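Local coordinates for protein thioredoxin peroxidase 2 (Plasmodium falciparum, PDB 2C0D) that probably reduces hydrogen peroxide and organic hydroperoxides as a mitochondrial, thioredoxin-dependent 2-Cys peroxiredoxin, at residues 31-36 against 131-136; 93-99 against 122-128; 157-161 against 182-186. All coordinates share one frame; numbering follows the deposited sequence. Where two conformers were deposited one is given.

Contact 1: 31-36 against 131-136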
# COMPACT_ATOMS: atom_id res chain seq x y z
N ALA B 31 12.81 0.60 -10.14
CA ALA B 31 13.11 0.95 -8.76
C ALA B 31 14.44 1.74 -8.67
O ALA B 31 15.37 1.48 -9.42
CB ALA B 31 13.21 -0.32 -7.94
N TYR B 32 14.48 2.68 -7.75
CA TYR B 32 15.70 3.41 -7.46
C TYR B 32 16.78 2.46 -6.98
O TYR B 32 16.62 1.77 -5.96
CB TYR B 32 15.41 4.48 -6.40
CG TYR B 32 16.67 5.21 -5.91
CD1 TYR B 32 17.37 6.08 -6.76
CD2 TYR B 32 17.12 5.04 -4.61
CE1 TYR B 32 18.52 6.77 -6.32
CE2 TYR B 32 18.28 5.75 -4.15
CZ TYR B 32 18.97 6.59 -5.02
OH TYR B 32 20.10 7.30 -4.61
N ASN B 33 17.89 2.43 -7.73
CA ASN B 33 18.97 1.51 -7.48
C ASN B 33 19.98 2.12 -6.52
O ASN B 33 20.92 2.77 -6.93
CB ASN B 33 19.66 1.19 -8.83
CG ASN B 33 20.76 0.16 -8.72
OD1 ASN B 33 20.88 -0.58 -7.72
ND2 ASN B 33 21.59 0.09 -9.79
N PHE B 34 19.82 1.86 -5.24
CA PHE B 34 20.71 2.47 -4.25
C PHE B 34 21.96 1.66 -4.02
O PHE B 34 22.02 0.47 -4.35
CB PHE B 34 19.97 2.66 -2.94
CG PHE B 34 19.37 1.41 -2.38
CD1 PHE B 34 20.12 0.57 -1.54
CD2 PHE B 34 18.05 1.08 -2.65
CE1 PHE B 34 19.55 -0.57 -1.01
CE2 PHE B 34 17.47 -0.05 -2.11
CZ PHE B 34 18.23 -0.88 -1.28
N THR B 35 22.96 2.32 -3.44
CA THR B 35 24.13 1.64 -2.88
C THR B 35 24.30 2.21 -1.46
O THR B 35 24.29 3.45 -1.25
CB THR B 35 25.43 1.80 -3.72
OG1 THR B 35 25.24 1.26 -5.03
CG2 THR B 35 26.57 1.03 -3.07
N ALA B 36 24.39 1.32 -0.48
CA ALA B 36 24.46 1.78 0.91
C ALA B 36 25.15 0.69 1.69
O ALA B 36 25.20 -0.45 1.25
CB ALA B 36 23.04 2.02 1.49
N ASP B 131 18.85 9.57 0.83
CA ASP B 131 18.45 9.50 -0.60
C ASP B 131 17.59 8.27 -0.94
O ASP B 131 16.77 8.32 -1.88
CB ASP B 131 19.67 9.57 -1.53
CG ASP B 131 20.62 8.41 -1.33
OD1 ASP B 131 21.38 8.47 -0.33
OD2 ASP B 131 20.63 7.44 -2.15
N ILE B 132 17.73 7.19 -0.18
CA ILE B 132 16.93 6.01 -0.48
C ILE B 132 15.50 6.33 -0.08
O ILE B 132 14.56 6.18 -0.88
CB ILE B 132 17.43 4.76 0.25
CG1 ILE B 132 18.92 4.46 -0.13
CG2 ILE B 132 16.53 3.54 -0.13
CD1 ILE B 132 19.48 3.33 0.74
N SER B 133 15.33 6.77 1.17
CA SER B 133 13.96 7.14 1.62
C SER B 133 13.37 8.24 0.74
O SER B 133 12.18 8.18 0.41
CB SER B 133 13.92 7.55 3.11
OG SER B 133 14.42 6.48 3.90
N LYS B 134 14.19 9.20 0.31
CA LYS B 134 13.66 10.28 -0.55
C LYS B 134 13.13 9.73 -1.88
O LYS B 134 12.04 10.12 -2.35
CB LYS B 134 14.72 11.36 -0.82
CG LYS B 134 14.15 12.62 -1.56
N ASN B 135 13.91 8.84 -2.48
CA ASN B 135 13.59 8.32 -3.81
C ASN B 135 12.49 7.27 -3.81
O ASN B 135 11.90 7.00 -4.86
CB ASN B 135 14.86 7.81 -4.44
CG ASN B 135 15.67 8.95 -5.07
OD1 ASN B 135 16.69 9.39 -4.53
ND2 ASN B 135 15.16 9.49 -6.16
N TYR B 136 12.20 6.71 -2.64
CA TYR B 136 10.96 5.90 -2.45
C TYR B 136 9.76 6.70 -1.89
O TYR B 136 8.72 6.09 -1.58
CB TYR B 136 11.26 4.61 -1.67
CG TYR B 136 12.05 3.62 -2.51
CD1 TYR B 136 11.39 2.63 -3.26
CD2 TYR B 136 13.46 3.66 -2.53
CE1 TYR B 136 12.12 1.71 -4.07
CE2 TYR B 136 14.21 2.72 -3.36
CZ TYR B 136 13.51 1.77 -4.11
OH TYR B 136 14.18 0.85 -4.90
O HOH W 1 22.02 5.17 -1.79
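Tyr32 and Asp131 meet through a short hydrogen bond, Tyr32 OH to Asp131 OD2, 2.5 Å. The phenol reaches OD2 on the anti side and 22° out of the carboxylate plane; ring and carboxylate planes are 78° apart. OD2 also accepts a hydrogen bond from a water, which in turn donates to Thr35 O. Asn135 lies over one face of the Tyr32 ring: its CB sits 3.7 Å from the ring centroid, a CH-pi contact close to the normal. With CG anti to the backbone N (chi1 174°), Tyr32 presents this face to the helix while its hydroxyl extends to Asp131.

The second tyrosine comes the other way. Tyr136 OH donates to Tyr32 O at 2.8 Å, tilted from the carbonyl plane, and Tyr136 CE2 touches Tyr32 CB at 3.7 Å. Each tyrosine hydroxyl thus ties one segment to the other. Around Ile132 the contact is apolar: Ile132 CG1 packs on Phe34 CB at 3.5 Å, and Ile132 CD1 reaches the Phe34 ring and then Ala36 CB at 3.9 Å.

In the second shell, both carboxylate oxygens of Asp127 accept hydrogen bonds from the backbone, at Ile132 N and Ser133 N, and so anchor helix 131-135. Phe150 meets the Tyr136 ring edge-to-face, and backbone bonds join Phe34 to Leu50 and Ala36 to Val48. The two tyrosine bonds and Ile132 fasten the short helix to the entry of strand 35-39, the first strand of the N-terminal beta-hairpin that peroxiredoxins add to the thioredoxin fold.

Contact 2: 93-99 against 122-128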
# COMPACT_ATOMS: atom_id res chain seq x y z
N LEU B 93 14.67 -9.89 1.91
CA LEU B 93 14.07 -8.87 2.80
C LEU B 93 15.15 -7.87 3.22
O LEU B 93 16.21 -8.27 3.78
CB LEU B 93 13.46 -9.52 4.04
CG LEU B 93 12.79 -8.57 5.03
CD1 LEU B 93 11.61 -7.79 4.37
CD2 LEU B 93 12.30 -9.38 6.28
N LEU B 94 14.91 -6.58 2.97
CA LEU B 94 15.87 -5.54 3.41
C LEU B 94 15.17 -4.51 4.31
O LEU B 94 14.21 -3.83 3.87
CB LEU B 94 16.47 -4.82 2.21
CG LEU B 94 17.21 -5.73 1.21
CD1 LEU B 94 17.61 -4.93 -0.01
CD2 LEU B 94 18.41 -6.42 1.84
N GLY B 95 15.64 -4.41 5.57
CA GLY B 95 15.10 -3.37 6.45
C GLY B 95 15.89 -2.11 6.14
O GLY B 95 17.12 -2.16 5.92
N ILE B 96 15.20 -0.97 6.05
CA ILE B 96 15.92 0.27 5.74
C ILE B 96 15.51 1.40 6.71
O ILE B 96 14.32 1.64 6.89
CB ILE B 96 15.63 0.76 4.31
CG1 ILE B 96 15.94 -0.34 3.27
CG2 ILE B 96 16.44 2.04 4.02
CD1 ILE B 96 15.43 -0.06 1.87
N SER B 97 16.47 2.07 7.33
CA SER B 97 16.16 3.30 8.13
C SER B 97 17.28 4.31 7.89
O SER B 97 18.35 3.95 7.39
CB SER B 97 15.99 3.03 9.63
OG SER B 97 17.26 2.81 10.27
N VAL B 98 17.06 5.56 8.31
CA VAL B 98 18.09 6.62 8.12
C VAL B 98 19.29 6.51 9.10
O VAL B 98 20.26 7.28 9.00
CB VAL B 98 17.47 8.04 8.12
CG1 VAL B 98 16.39 8.11 7.03
CG2 VAL B 98 16.89 8.36 9.43
N ASP B 99 19.27 5.52 9.95
CA ASP B 99 20.19 5.46 11.09
C ASP B 99 21.46 4.70 10.74
O ASP B 99 21.49 3.98 9.75
CB ASP B 99 19.49 4.80 12.26
CG ASP B 99 18.18 5.51 12.65
OD1 ASP B 99 18.17 6.21 13.68
OD2 ASP B 99 17.15 5.33 11.95
N PHE B 122 18.27 -11.20 8.51
CA PHE B 122 18.21 -10.51 7.23
C PHE B 122 18.96 -9.17 7.36
O PHE B 122 19.23 -8.70 8.48
CB PHE B 122 16.75 -10.28 6.77
CG PHE B 122 15.90 -9.39 7.68
CD1 PHE B 122 15.77 -8.03 7.40
CD2 PHE B 122 15.18 -9.92 8.75
CE1 PHE B 122 14.97 -7.18 8.17
CE2 PHE B 122 14.35 -9.10 9.55
CZ PHE B 122 14.24 -7.73 9.26
N THR B 123 19.26 -8.56 6.23
CA THR B 123 20.10 -7.36 6.19
C THR B 123 19.36 -6.06 6.54
O THR B 123 18.24 -5.82 6.06
CB THR B 123 20.71 -7.24 4.79
OG1 THR B 123 21.54 -8.40 4.56
CG2 THR B 123 21.56 -5.93 4.63
N LEU B 124 19.98 -5.23 7.39
CA LEU B 124 19.49 -3.92 7.76
C LEU B 124 20.38 -2.86 7.08
O LEU B 124 21.62 -2.87 7.22
CB LEU B 124 19.52 -3.73 9.29
CG LEU B 124 18.69 -4.74 10.12
CD1 LEU B 124 18.90 -4.40 11.60
CD2 LEU B 124 17.21 -4.61 9.80
N VAL B 125 19.75 -1.98 6.31
CA VAL B 125 20.48 -1.05 5.47
C VAL B 125 20.45 0.32 6.10
O VAL B 125 19.40 0.81 6.53
CB VAL B 125 19.78 -0.92 4.10
CG1 VAL B 125 20.54 0.08 3.18
CG2 VAL B 125 19.72 -2.28 3.46
N SER B 126 21.61 0.98 6.06
CA SER B 126 21.73 2.34 6.59
C SER B 126 21.59 3.42 5.52
O SER B 126 22.54 3.66 4.72
CB SER B 126 23.05 2.47 7.34
OG SER B 126 22.90 1.92 8.63
N ASP B 127 20.43 4.08 5.50
CA ASP B 127 20.16 5.19 4.54
C ASP B 127 20.69 6.53 5.13
O ASP B 127 19.93 7.47 5.36
CB ASP B 127 18.65 5.26 4.24
CG ASP B 127 18.29 6.36 3.23
OD1 ASP B 127 19.16 6.76 2.41
OD2 ASP B 127 17.10 6.75 3.20
N ILE B 128 22.01 6.59 5.37
CA ILE B 128 22.53 7.68 6.20
C ILE B 128 22.51 9.01 5.48
O ILE B 128 22.47 10.04 6.16
CB ILE B 128 23.93 7.46 6.78
CG1 ILE B 128 24.90 7.06 5.67
CG2 ILE B 128 23.86 6.61 8.10
CD1 ILE B 128 26.32 7.26 6.12
O HOH W 2 18.38 -9.84 3.71
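Leu93 CD2 sits squarely over the Phe122 ring, 3.6 Å from its centroid and 2° off the normal, a CH-pi contact. It gets there with chi1 at -179°, CG anti to the backbone N. Here the two backbones are still too far apart for a direct bond, and a water bridges them, donating to Leu93 O and accepting from Thr123 N. Leu94 lies alongside Thr123, CD2 touching CB at 3.8 Å.

From Gly95 the parallel ladder is regular. Gly95 N donates to Thr123 O, and Gly95 O receives Val125 N at 2.7 Å. Having no side chain, Gly95 lets Leu124 CD2 close to 4.1 Å of its CA, while the edge of the Phe122 ring faces its N. Ile96 and Val125 point the same way, CG1 against CB at 4.0 Å. Ser97 continues the ladder: its N bonds to Val125 O at 3.3 Å, and its O accepts from Asp127 N, whose residue centres an inverse gamma turn.

Past the strand end, Val98 CA makes a CA-H...O contact to Asp127 O at 3.4 Å. In the conformer given, Ser126 OG donates to Asp99 O, a less certain bond because Ser126 has a second conformer. Parallel neighbours joined in sequence through helix 101-109 form a beta-alpha-beta unit, by which peroxiredoxins extend the thioredoxin-fold sheet beyond strand 91-97.

Contact 3: 157-161 against 182-186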
# COMPACT_ATOMS: atom_id res chain seq x y z
N CYS B 157 11.57 -3.82 -11.33
CA CYS B 157 10.36 -3.01 -11.38
C CYS B 157 9.62 -2.99 -10.03
O CYS B 157 9.51 -4.01 -9.39
CB CYS B 157 9.41 -3.64 -12.39
SG CYS B 157 10.06 -3.52 -14.10
N VAL B 158 9.10 -1.84 -9.64
CA VAL B 158 8.28 -1.77 -8.41
C VAL B 158 6.88 -2.36 -8.67
O VAL B 158 6.17 -1.92 -9.61
CB VAL B 158 8.17 -0.32 -7.90
CG1 VAL B 158 7.28 -0.27 -6.61
CG2 VAL B 158 9.56 0.28 -7.66
N ARG B 159 6.52 -3.36 -7.89
CA ARG B 159 5.25 -4.10 -8.11
C ARG B 159 4.22 -3.90 -7.01
O ARG B 159 3.07 -4.39 -7.12
CB ARG B 159 5.51 -5.60 -8.27
CG ARG B 159 6.52 -5.95 -9.41
CD ARG B 159 5.96 -5.65 -10.81
NE ARG B 159 4.86 -6.56 -11.09
CZ ARG B 159 5.00 -7.85 -11.40
NH1 ARG B 159 6.22 -8.40 -11.54
NH2 ARG B 159 3.91 -8.60 -11.61
N HIS B 160 4.63 -3.27 -5.91
CA HIS B 160 3.67 -3.02 -4.83
C HIS B 160 4.26 -1.92 -3.98
O HIS B 160 5.48 -1.86 -3.81
CB HIS B 160 3.47 -4.27 -3.97
CG HIS B 160 2.43 -4.11 -2.90
ND1 HIS B 160 2.73 -3.77 -1.60
CD2 HIS B 160 1.08 -4.18 -2.97
CE1 HIS B 160 1.60 -3.66 -0.91
NE2 HIS B 160 0.59 -3.90 -1.72
N GLN B 161 3.39 -1.03 -3.51
CA GLN B 161 3.82 0.04 -2.59
C GLN B 161 2.76 0.15 -1.49
O GLN B 161 1.55 0.21 -1.80
CB GLN B 161 3.90 1.38 -3.33
CG GLN B 161 3.96 2.57 -2.38
CD GLN B 161 4.20 3.91 -3.06
OE1 GLN B 161 4.44 4.00 -4.28
NE2 GLN B 161 4.14 4.98 -2.26
N ILE B 182 1.94 -11.55 -6.63
CA ILE B 182 2.89 -11.05 -7.62
C ILE B 182 3.61 -12.20 -8.34
O ILE B 182 3.74 -12.20 -9.57
CB ILE B 182 3.90 -10.07 -6.98
CG1 ILE B 182 3.15 -8.81 -6.51
CG2 ILE B 182 5.10 -9.76 -7.98
CD1 ILE B 182 3.94 -7.94 -5.47
N ILE B 183 4.04 -13.19 -7.55
CA ILE B 183 4.66 -14.39 -8.14
C ILE B 183 3.69 -15.08 -9.12
O ILE B 183 4.08 -15.49 -10.22
CB ILE B 183 5.21 -15.32 -7.05
CG1 ILE B 183 6.40 -14.63 -6.37
CG2 ILE B 183 5.62 -16.70 -7.64
CD1 ILE B 183 6.86 -15.37 -5.05
N HIS B 184 2.43 -15.18 -8.73
CA HIS B 184 1.40 -15.76 -9.61
C HIS B 184 1.27 -15.04 -10.95
O HIS B 184 1.19 -15.70 -12.01
CB HIS B 184 0.04 -15.88 -8.91
CG HIS B 184 -1.00 -16.48 -9.80
ND1 HIS B 184 -0.91 -17.77 -10.27
CD2 HIS B 184 -2.11 -15.94 -10.37
CE1 HIS B 184 -1.94 -18.02 -11.06
NE2 HIS B 184 -2.67 -16.92 -11.16
N VAL B 185 1.24 -13.70 -10.91
CA VAL B 185 1.20 -12.89 -12.14
C VAL B 185 2.42 -13.22 -12.99
O VAL B 185 2.30 -13.42 -14.21
CB VAL B 185 1.20 -11.36 -11.81
CG1 VAL B 185 1.40 -10.52 -13.07
CG2 VAL B 185 -0.12 -11.00 -11.15
N ASP B 186 3.59 -13.31 -12.34
CA ASP B 186 4.83 -13.54 -13.08
C ASP B 186 4.86 -14.91 -13.77
O ASP B 186 5.45 -15.06 -14.84
CB ASP B 186 6.03 -13.39 -12.15
CG ASP B 186 6.31 -11.94 -11.80
OD1 ASP B 186 5.66 -11.05 -12.39
OD2 ASP B 186 7.19 -11.71 -10.94
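Arg159 and Ile182 meet at a classic beta bulge, where Arg159 and His160 both face Ile151, and both direct their CB toward helix 172-188. The helix runs roughly antiparallel to the strand, 154° between the short axes, and packs on the sheet of the thioredoxin fold at an axis distance of 10.7 Å.

The apolar part centres on Ile182, which runs alongside the arginine, pointing the other way. Its CG2 lies over one face of the guanidinium, 3.9 Å from Arg159 CZ and displaced toward the rim. Its CD1 touches both bulge residues, Arg159 CB and His160 CB, the latter at 4.0 Å. Val185 CG1 comes in at the guanidinium edge, 3.5 Å from Arg159 NH2.

The charged part is a salt bridge with Asp186. Arg159 bends at chi2 and chi3, both -68°, which lets the chain fold beside Ile182 and turn its NH1/NH2 end to the acid. Asp153 also pairs with NH1 and Asp165 of the second subunit with NH2, acids that probably stabilise the charged arginine, while Tyr58 OH holds Asp186 OD2. The contact is part of the subunit interface: Ile182 and Val185 also pack on Ile168 of the second subunit, and Gln161 joins an antiparallel beta ladder with that chain, as in the edge-strand dimers of typical 2-Cys peroxiredoxins.

Both arginine nitrogens grip one oxygen: Asp186 OD1 takes NH1 at 2.8 Å on its syn lone pair and NH2 at 3.1 Å. Both bonds lie in the guanidinium plane, although the carboxylate is turned 45° from it.

Overall arrangement
From the N terminus, residues 31-36 pair with 131-136 across 94 intervening residues, the loop that contact 1 closes. Within that loop contact 2 closes a shorter one of 22 residues, pairing strand 91-97 with strand 123-126. Asp127 is the joint between the two, and Ala36 packs on Val125, strands 35-39 and 123-126 being sheet neighbours. Contact 3 opens after contact 1 has closed; in series with the others, it closes a loop of 20 residues and ties strand 158-164 to the last helix, on the other side of the chain's centre from contact 2. Ala31 packing on Val158 links contacts 1 and 3, and all three reach one sheet.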